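Local coordinates for protein subtilase cytotoxin subunit A (Escherichia coli, PDB 2IY9) that serves as the protease subunit of an AB5 toxin, a subtilisin-like serine endoprotease that cleaves the host endoplasmic reticulum chaperone BiP, at residues A[93-107]-A[273-287]. Sequence-based numbering, arbitrary orientation.
Sequences MASLIASRYGIYGVY and EATAIVSGVLAAMTS
Buried apolar packing joins the C-terminal part of helix 84-98 and the loop that follows it to helix 271-288, with Val106 pressed onto Gly280 at the middle. The axes of helix 93-98 and helix 273-287 come within 8.1 Å at a crossing angle of -36°. The small residues Ala276 and Gly280 lie where the backbones come nearest. Ala276 CB meets Leu96 CB at 3.8 Å and also touches Met93 O and SD. The CD1 of Leu96 reaches the backbone and the aliphatic CB and CG of Glu273. Ile97 runs its CG1 against Ala276 O, 3.4 Å away, and it also touches Val48 and Val50 of strand 47-52.

Gly280 leaves its backbone bare, and Val106 fills the place where a side chain would stand. Val106 CG1 lies 3.4 Å from Gly280 C, while CG2 turns to Ile277. Leu96 O and Ile97 O accept the N-H groups of Val106 and Tyr107, which ties the returning chain to the helix end.

Both helices belong to the subtilisin-like fold of the peptidase S8 family. Each carries a residue of the inferred charge relay: His89 in helix 84-98, and Ser272 near the start of helix 271-288. The side chain of Met93 comes within about 4 Å of those of Asp52 and Ser272, so this end of the interface borders the probable charge-relay site.

At the far end Tyr107 lays one ring face over Ala284. Ala284 CA sits 3.8 Å from the ring centroid and 11° off the normal, a CH-pi contact. Tyr107 CG stands anti to its own backbone N (chi1 -169°), which carries the ring along the helix toward Ser287. Tyr107 OH is 3.3 Å from Ser287 CB. The hydroxyl of Ser287 bonds back to Ala284 O and also pairs with Asp41 N.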
ATOM      1  N   MET A  93      -8.822   3.222   2.953  1.00 21.72           N
ATOM      2  CA  MET A  93      -7.514   2.546   2.939  1.00 21.65           C
ATOM      3  C   MET A  93      -7.045   2.193   4.341  1.00 21.56           C
ATOM      4  O   MET A  93      -6.646   1.044   4.603  1.00 21.65           O
ATOM      5  CB  MET A  93      -6.469   3.394   2.208  1.00 22.43           C
ATOM      6  CG  MET A  93      -6.859   3.766   0.751  1.00 22.91           C
ATOM      7  SD  MET A  93      -7.178   2.331  -0.289  1.00 27.46           S
ATOM      8  CE  MET A  93      -8.946   2.395  -0.526  1.00 27.21           C
ATOM      9  N   ALA A  94      -7.129   3.175   5.238  1.00 21.31           N
ATOM     10  CA  ALA A  94      -6.834   2.995   6.651  1.00 20.81           C
ATOM     11  C   ALA A  94      -7.639   1.840   7.222  1.00 20.93           C
ATOM     12  O   ALA A  94      -7.097   1.031   7.970  1.00 20.44           O
ATOM     13  CB  ALA A  94      -7.100   4.269   7.435  1.00 20.97           C
ATOM     14  N   SER A  95      -8.918   1.743   6.849  1.00 20.48           N
ATOM     15  CA  SER A  95      -9.756   0.667   7.375  1.00 20.71           C
ATOM     16  C   SER A  95      -9.256  -0.700   6.914  1.00 20.40           C
ATOM     17  O   SER A  95      -9.213  -1.634   7.716  1.00 20.19           O
ATOM     18  CB  SER A  95     -11.247   0.881   7.078  1.00 20.39           C
ATOM     19  OG  SER A  95     -11.601   0.610   5.728  1.00 22.39           O
ATOM     20  N   LEU A  96      -8.856  -0.809   5.640  1.00 19.80           N
ATOM     21  CA  LEU A  96      -8.369  -2.086   5.099  1.00 20.28           C
ATOM     22  C   LEU A  96      -7.081  -2.564   5.779  1.00 19.93           C
ATOM     23  O   LEU A  96      -6.885  -3.762   5.973  1.00 19.97           O
ATOM     24  CB  LEU A  96      -8.177  -2.003   3.580  1.00 20.03           C
ATOM     25  CG  LEU A  96      -9.456  -1.807   2.760  1.00 19.77           C
ATOM     26  CD1 LEU A  96      -9.086  -1.590   1.303  1.00 19.64           C
ATOM     27  CD2 LEU A  96     -10.452  -2.989   2.923  1.00 19.66           C
ATOM     28  N   ILE A  97      -6.231  -1.608   6.147  1.00 20.15           N
ATOM     29  CA  ILE A  97      -4.991  -1.882   6.859  1.00 20.34           C
ATOM     30  C   ILE A  97      -5.254  -2.254   8.321  1.00 21.05           C
ATOM     31  O   ILE A  97      -4.708  -3.238   8.825  1.00 21.82           O
ATOM     32  CB  ILE A  97      -4.038  -0.670   6.786  1.00 20.46           C
ATOM     33  CG1 ILE A  97      -3.610  -0.405   5.332  1.00 19.42           C
ATOM     34  CG2 ILE A  97      -2.795  -0.864   7.695  1.00 19.42           C
ATOM     35  CD1 ILE A  97      -2.998   0.979   5.153  1.00 22.17           C
ATOM     36  N   ALA A  98      -6.088  -1.474   9.002  1.00 21.98           N
ATOM     37  CA  ALA A  98      -6.053  -1.475  10.478  1.00 23.00           C
ATOM     38  C   ALA A  98      -7.377  -1.522  11.260  1.00 23.50           C
ATOM     39  O   ALA A  98      -7.354  -1.538  12.505  1.00 23.62           O
ATOM     40  CB  ALA A  98      -5.219  -0.288  10.944  1.00 22.68           C
ATOM     41  N   SER A  99      -8.524  -1.503  10.580  1.00 23.62           N
ATOM     42  CA  SER A  99      -9.809  -1.443  11.311  1.00 24.03           C
ATOM     43  C   SER A  99      -9.969  -2.583  12.329  1.00 23.76           C
ATOM     44  O   SER A  99      -9.689  -3.737  12.026  1.00 24.33           O
ATOM     45  CB  SER A  99     -11.012  -1.405  10.359  1.00 23.56           C
ATOM     46  OG  SER A  99     -12.221  -1.653  11.080  1.00 23.93           O
ATOM     47  N   ARG A 100     -10.424  -2.243  13.532  1.00 23.99           N
ATOM     48  CA  ARG A 100     -10.502  -3.205  14.641  1.00 23.88           C
ATOM     49  C   ARG A 100     -11.854  -3.880  14.792  1.00 24.55           C
ATOM     50  O   ARG A 100     -11.990  -4.859  15.523  1.00 24.97           O
ATOM     51  CB  ARG A 100     -10.102  -2.520  15.948  1.00 24.17           C
ATOM     52  CG  ARG A 100      -8.678  -2.037  15.872  1.00 23.40           C
ATOM     53  CD  ARG A 100      -8.111  -1.581  17.203  1.00 24.71           C
ATOM     54  NE  ARG A 100      -6.719  -1.202  16.993  1.00 24.76           N
ATOM     55  CZ  ARG A 100      -5.890  -0.774  17.940  1.00 26.41           C
ATOM     56  NH1 ARG A 100      -6.304  -0.665  19.203  1.00 26.43           N
ATOM     57  NH2 ARG A 100      -4.640  -0.454  17.615  1.00 24.87           N
ATOM     58  N   TYR A 101     -12.857  -3.327  14.123  1.00 25.18           N
ATOM     59  CA  TYR A 101     -14.181  -3.938  14.059  1.00 25.54           C
ATOM     60  C   TYR A 101     -14.967  -3.320  12.917  1.00 25.31           C
ATOM     61  O   TYR A 101     -14.655  -2.212  12.465  1.00 25.18           O
ATOM     62  CB  TYR A 101     -14.940  -3.797  15.395  1.00 26.62           C
ATOM     63  CG  TYR A 101     -15.026  -2.392  15.970  1.00 26.67           C
ATOM     64  CD1 TYR A 101     -16.028  -1.504  15.577  1.00 28.02           C
ATOM     65  CD2 TYR A 101     -14.123  -1.972  16.943  1.00 28.29           C
ATOM     66  CE1 TYR A 101     -16.103  -0.211  16.136  1.00 28.63           C
ATOM     67  CE2 TYR A 101     -14.195  -0.711  17.498  1.00 27.94           C
ATOM     68  CZ  TYR A 101     -15.180   0.158  17.099  1.00 27.67           C
ATOM     69  OH  TYR A 101     -15.217   1.403  17.679  1.00 29.94           O
ATOM     70  N   GLY A 102     -15.992  -4.033  12.457  1.00 24.95           N
ATOM     71  CA  GLY A 102     -16.768  -3.596  11.302  1.00 25.04           C
ATOM     72  C   GLY A 102     -16.018  -4.109  10.102  1.00 24.90           C
ATOM     73  O   GLY A 102     -16.160  -5.270   9.724  1.00 26.06           O
ATOM     74  N   ILE A 103     -15.178  -3.263   9.531  1.00 24.75           N
ATOM     75  CA  ILE A 103     -14.188  -3.726   8.558  1.00 24.48           C
ATOM     76  C   ILE A 103     -13.099  -4.541   9.280  1.00 24.39           C
ATOM     77  O   ILE A 103     -12.655  -4.165  10.369  1.00 24.27           O
ATOM     78  CB  ILE A 103     -13.574  -2.523   7.789  1.00 23.77           C
ATOM     79  CG1 ILE A 103     -14.666  -1.758   7.026  1.00 24.79           C
ATOM     80  CG2 ILE A 103     -12.460  -2.950   6.826  1.00 23.21           C
ATOM     81  CD1 ILE A 103     -15.537  -2.644   6.114  1.00 21.35           C
ATOM     82  N   TYR A 104     -12.693  -5.656   8.675  1.00 24.44           N
ATOM     83  CA  TYR A 104     -11.619  -6.480   9.218  1.00 24.66           C
ATOM     84  C   TYR A 104     -10.295  -6.030   8.632  1.00 24.25           C
ATOM     85  O   TYR A 104      -9.950  -6.390   7.501  1.00 24.04           O
ATOM     86  CB  TYR A 104     -11.839  -7.961   8.901  1.00 25.57           C
ATOM     87  CG  TYR A 104     -13.018  -8.586   9.617  1.00 27.00           C
ATOM     88  CD1 TYR A 104     -12.842  -9.303  10.806  1.00 27.39           C
ATOM     89  CD2 TYR A 104     -14.311  -8.453   9.110  1.00 26.28           C
ATOM     90  CE1 TYR A 104     -13.942  -9.889  11.469  1.00 28.30           C
ATOM     91  CE2 TYR A 104     -15.405  -9.026   9.765  1.00 27.97           C
ATOM     92  CZ  TYR A 104     -15.215  -9.736  10.930  1.00 28.29           C
ATOM     93  OH  TYR A 104     -16.322 -10.290  11.555  1.00 29.97           O
ATOM     94  N   GLY A 105      -9.546  -5.252   9.407  1.00 23.86           N
ATOM     95  CA  GLY A 105      -8.231  -4.817   8.975  1.00 23.83           C
ATOM     96  C   GLY A 105      -7.304  -6.013   8.890  1.00 23.82           C
ATOM     97  O   GLY A 105      -7.447  -6.968   9.653  1.00 23.56           O
ATOM     98  N   VAL A 106      -6.376  -5.971   7.934  1.00 23.97           N
ATOM     99  CA  VAL A 106      -5.371  -7.019   7.783  1.00 23.93           C
ATOM    100  C   VAL A 106      -4.537  -7.185   9.052  1.00 24.03           C
ATOM    101  O   VAL A 106      -4.279  -8.320   9.484  1.00 23.61           O
ATOM    102  CB  VAL A 106      -4.432  -6.747   6.576  1.00 23.92           C
ATOM    103  CG1 VAL A 106      -3.218  -7.697   6.610  1.00 23.66           C
ATOM    104  CG2 VAL A 106      -5.191  -6.898   5.282  1.00 24.35           C
ATOM    105  N   TYR A 107      -4.107  -6.061   9.635  1.00 24.37           N
ATOM    106  CA  TYR A 107      -3.352  -6.087  10.895  1.00 24.74           C
ATOM    107  C   TYR A 107      -3.962  -5.069  11.870  1.00 24.78           C
ATOM    108  O   TYR A 107      -3.505  -3.927  11.968  1.00 24.16           O
ATOM    109  CB  TYR A 107      -1.842  -5.860  10.670  1.00 25.11           C
ATOM    110  CG  TYR A 107      -0.994  -6.133  11.912  1.00 25.71           C
ATOM    111  CD1 TYR A 107      -1.077  -7.360  12.583  1.00 25.97           C
ATOM    112  CD2 TYR A 107      -0.111  -5.172  12.410  1.00 25.10           C
ATOM    113  CE1 TYR A 107      -0.318  -7.625  13.728  1.00 25.63           C
ATOM    114  CE2 TYR A 107       0.654  -5.419  13.563  1.00 25.23           C
ATOM    115  CZ  TYR A 107       0.539  -6.646  14.212  1.00 25.26           C
ATOM    116  OH  TYR A 107       1.281  -6.903  15.334  1.00 26.95           O
ATOM    117  N   GLU A 273      -7.265  -0.521  -3.142  1.00 22.44           N
ATOM    118  CA  GLU A 273      -7.603  -1.548  -2.151  1.00 22.13           C
ATOM    119  C   GLU A 273      -6.511  -2.619  -2.038  1.00 21.54           C
ATOM    120  O   GLU A 273      -6.140  -3.031  -0.926  1.00 20.64           O
ATOM    121  CB  GLU A 273      -8.931  -2.212  -2.530  1.00 22.50           C
ATOM    122  CG  GLU A 273     -10.153  -1.297  -2.406  1.00 23.86           C
ATOM    123  CD  GLU A 273     -10.377  -0.360  -3.591  1.00 27.29           C
ATOM    124  OE1 GLU A 273      -9.602  -0.372  -4.582  1.00 29.22           O
ATOM    125  OE2 GLU A 273     -11.353   0.418  -3.525  1.00 28.81           O
ATOM    126  N   ALA A 274      -6.016  -3.070  -3.192  1.00 20.73           N
ATOM    127  CA  ALA A 274      -4.948  -4.074  -3.255  1.00 20.96           C
ATOM    128  C   ALA A 274      -3.684  -3.580  -2.549  1.00 20.35           C
ATOM    129  O   ALA A 274      -3.057  -4.311  -1.802  1.00 20.46           O
ATOM    130  CB  ALA A 274      -4.633  -4.436  -4.716  1.00 20.71           C
ATOM    131  N   THR A 275      -3.327  -2.327  -2.794  1.00 20.41           N
ATOM    132  CA  THR A 275      -2.176  -1.728  -2.145  1.00 20.46           C
ATOM    133  C   THR A 275      -2.341  -1.726  -0.620  1.00 20.36           C
ATOM    134  O   THR A 275      -1.401  -2.043   0.106  1.00 19.78           O
ATOM    135  CB  THR A 275      -1.955  -0.313  -2.662  1.00 20.51           C
ATOM    136  OG1 THR A 275      -1.755  -0.370  -4.079  1.00 20.96           O
ATOM    137  CG2 THR A 275      -0.754   0.344  -1.980  1.00 19.83           C
ATOM    138  N   ALA A 276      -3.530  -1.359  -0.142  1.00 20.61           N
ATOM    139  CA  ALA A 276      -3.784  -1.294   1.304  1.00 21.48           C
ATOM    140  C   ALA A 276      -3.541  -2.652   1.959  1.00 21.56           C
ATOM    141  O   ALA A 276      -2.948  -2.758   3.039  1.00 21.06           O
ATOM    142  CB  ALA A 276      -5.197  -0.795   1.577  1.00 21.39           C
ATOM    143  N   ILE A 277      -4.010  -3.691   1.285  1.00 21.17           N
ATOM    144  CA  ILE A 277      -3.901  -5.045   1.791  1.00 21.32           C
ATOM    145  C   ILE A 277      -2.432  -5.474   1.912  1.00 20.94           C
ATOM    146  O   ILE A 277      -2.034  -6.073   2.928  1.00 21.10           O
ATOM    147  CB  ILE A 277      -4.752  -6.001   0.923  1.00 20.89           C
ATOM    148  CG1 ILE A 277      -6.242  -5.743   1.202  1.00 21.65           C
ATOM    149  CG2 ILE A 277      -4.392  -7.474   1.197  1.00 22.26           C
ATOM    150  CD1 ILE A 277      -7.215  -6.368   0.196  1.00 22.19           C
ATOM    151  N   VAL A 278      -1.624  -5.147   0.901  1.00 20.30           N
ATOM    152  CA  VAL A 278      -0.195  -5.483   0.942  1.00 20.87           C
ATOM    153  C   VAL A 278       0.491  -4.762   2.104  1.00 21.09           C
ATOM    154  O   VAL A 278       1.303  -5.357   2.816  1.00 21.26           O
ATOM    155  CB  VAL A 278       0.529  -5.199  -0.398  1.00 20.65           C
ATOM    156  CG1 VAL A 278       2.055  -5.324  -0.214  1.00 21.31           C
ATOM    157  CG2 VAL A 278       0.053  -6.185  -1.472  1.00 19.17           C
ATOM    158  N   SER A 279       0.149  -3.490   2.291  1.00 20.95           N
ATOM    159  CA  SER A 279       0.652  -2.709   3.420  1.00 21.63           C
ATOM    160  C   SER A 279       0.305  -3.334   4.759  1.00 21.79           C
ATOM    161  O   SER A 279       1.126  -3.313   5.669  1.00 21.47           O
ATOM    162  CB  SER A 279       0.128  -1.268   3.377  1.00 21.50           C
ATOM    163  OG  SER A 279       0.749  -0.547   2.329  1.00 21.54           O
ATOM    164  N   GLY A 280      -0.904  -3.888   4.883  1.00 21.83           N
ATOM    165  CA  GLY A 280      -1.281  -4.570   6.134  1.00 21.82           C
ATOM    166  C   GLY A 280      -0.433  -5.804   6.404  1.00 21.56           C
ATOM    167  O   GLY A 280      -0.075  -6.087   7.550  1.00 21.70           O
ATOM    168  N   VAL A 281      -0.104  -6.537   5.348  1.00 21.62           N
ATOM    169  CA  VAL A 281       0.745  -7.727   5.479  1.00 21.58           C
ATOM    170  C   VAL A 281       2.157  -7.289   5.883  1.00 21.35           C
ATOM    171  O   VAL A 281       2.733  -7.845   6.800  1.00 21.01           O
ATOM    172  CB  VAL A 281       0.763  -8.581   4.187  1.00 21.56           C
ATOM    173  CG1 VAL A 281       1.755  -9.761   4.318  1.00 23.43           C
ATOM    174  CG2 VAL A 281      -0.662  -9.079   3.853  1.00 21.86           C
ATOM    175  N   LEU A 282       2.697  -6.278   5.214  1.00 21.70           N
ATOM    176  CA  LEU A 282       4.003  -5.760   5.602  1.00 22.13           C
ATOM    177  C   LEU A 282       4.003  -5.235   7.045  1.00 22.34           C
ATOM    178  O   LEU A 282       4.978  -5.440   7.777  1.00 22.68           O
ATOM    179  CB  LEU A 282       4.492  -4.696   4.622  1.00 22.56           C
ATOM    180  CG  LEU A 282       5.029  -5.170   3.270  1.00 22.40           C
ATOM    181  CD1 LEU A 282       5.019  -3.973   2.281  1.00 22.88           C
ATOM    182  CD2 LEU A 282       6.425  -5.761   3.381  1.00 22.99           C
ATOM    183  N   ALA A 283       2.910  -4.600   7.459  1.00 22.33           N
ATOM    184  CA  ALA A 283       2.772  -4.138   8.854  1.00 22.17           C
ATOM    185  C   ALA A 283       2.885  -5.306   9.837  1.00 22.44           C
ATOM    186  O   ALA A 283       3.606  -5.216  10.837  1.00 22.77           O
ATOM    187  CB  ALA A 283       1.458  -3.393   9.057  1.00 22.10           C
ATOM    188  N   ALA A 284       2.175  -6.393   9.536  1.00 22.24           N
ATOM    189  CA  ALA A 284       2.187  -7.602  10.347  1.00 22.96           C
ATOM    190  C   ALA A 284       3.596  -8.185  10.459  1.00 23.24           C
ATOM    191  O   ALA A 284       4.031  -8.561  11.541  1.00 23.76           O
ATOM    192  CB  ALA A 284       1.221  -8.631   9.771  1.00 22.84           C
ATOM    193  N   MET A 285       4.306  -8.257   9.332  1.00 23.37           N
ATOM    194  CA  MET A 285       5.698  -8.696   9.325  1.00 23.08           C
ATOM    195  C   MET A 285       6.586  -7.805  10.200  1.00 23.69           C
ATOM    196  O   MET A 285       7.380  -8.307  11.014  1.00 23.54           O
ATOM    197  CB  MET A 285       6.237  -8.708   7.902  1.00 23.00           C
ATOM    198  CG  MET A 285       5.492  -9.644   6.964  1.00 22.76           C
ATOM    199  SD  MET A 285       5.886  -9.360   5.238  1.00 23.12           S
ATOM    200  CE  MET A 285       7.604  -9.823   5.112  1.00 23.98           C
ATOM    201  N   THR A 286       6.431  -6.487  10.064  1.00 24.03           N
ATOM    202  CA  THR A 286       7.315  -5.541  10.770  1.00 24.81           C
ATOM    203  C   THR A 286       7.212  -5.678  12.288  1.00 25.08           C
ATOM    204  O   THR A 286       8.184  -5.422  13.005  1.00 24.77           O
ATOM    205  CB  THR A 286       7.037  -4.073  10.401  1.00 24.87           C
ATOM    206  OG1 THR A 286       5.738  -3.708  10.869  1.00 28.94           O
ATOM    207  CG2 THR A 286       7.131  -3.841   8.898  1.00 22.79           C
ATOM    208  N   SER A 287       6.034  -6.085  12.770  1.00 25.18           N
ATOM    209  CA  SER A 287       5.831  -6.320  14.201  1.00 26.30           C
ATOM    210  C   SER A 287       6.899  -7.265  14.763  1.00 27.03           C
ATOM    211  O   SER A 287       7.326  -7.105  15.914  1.00 27.64           O
ATOM    212  CB  SER A 287       4.419  -6.857  14.485  1.00 25.36           C
ATOM    213  OG  SER A 287       4.277  -8.248  14.187  1.00 24.74           O
TER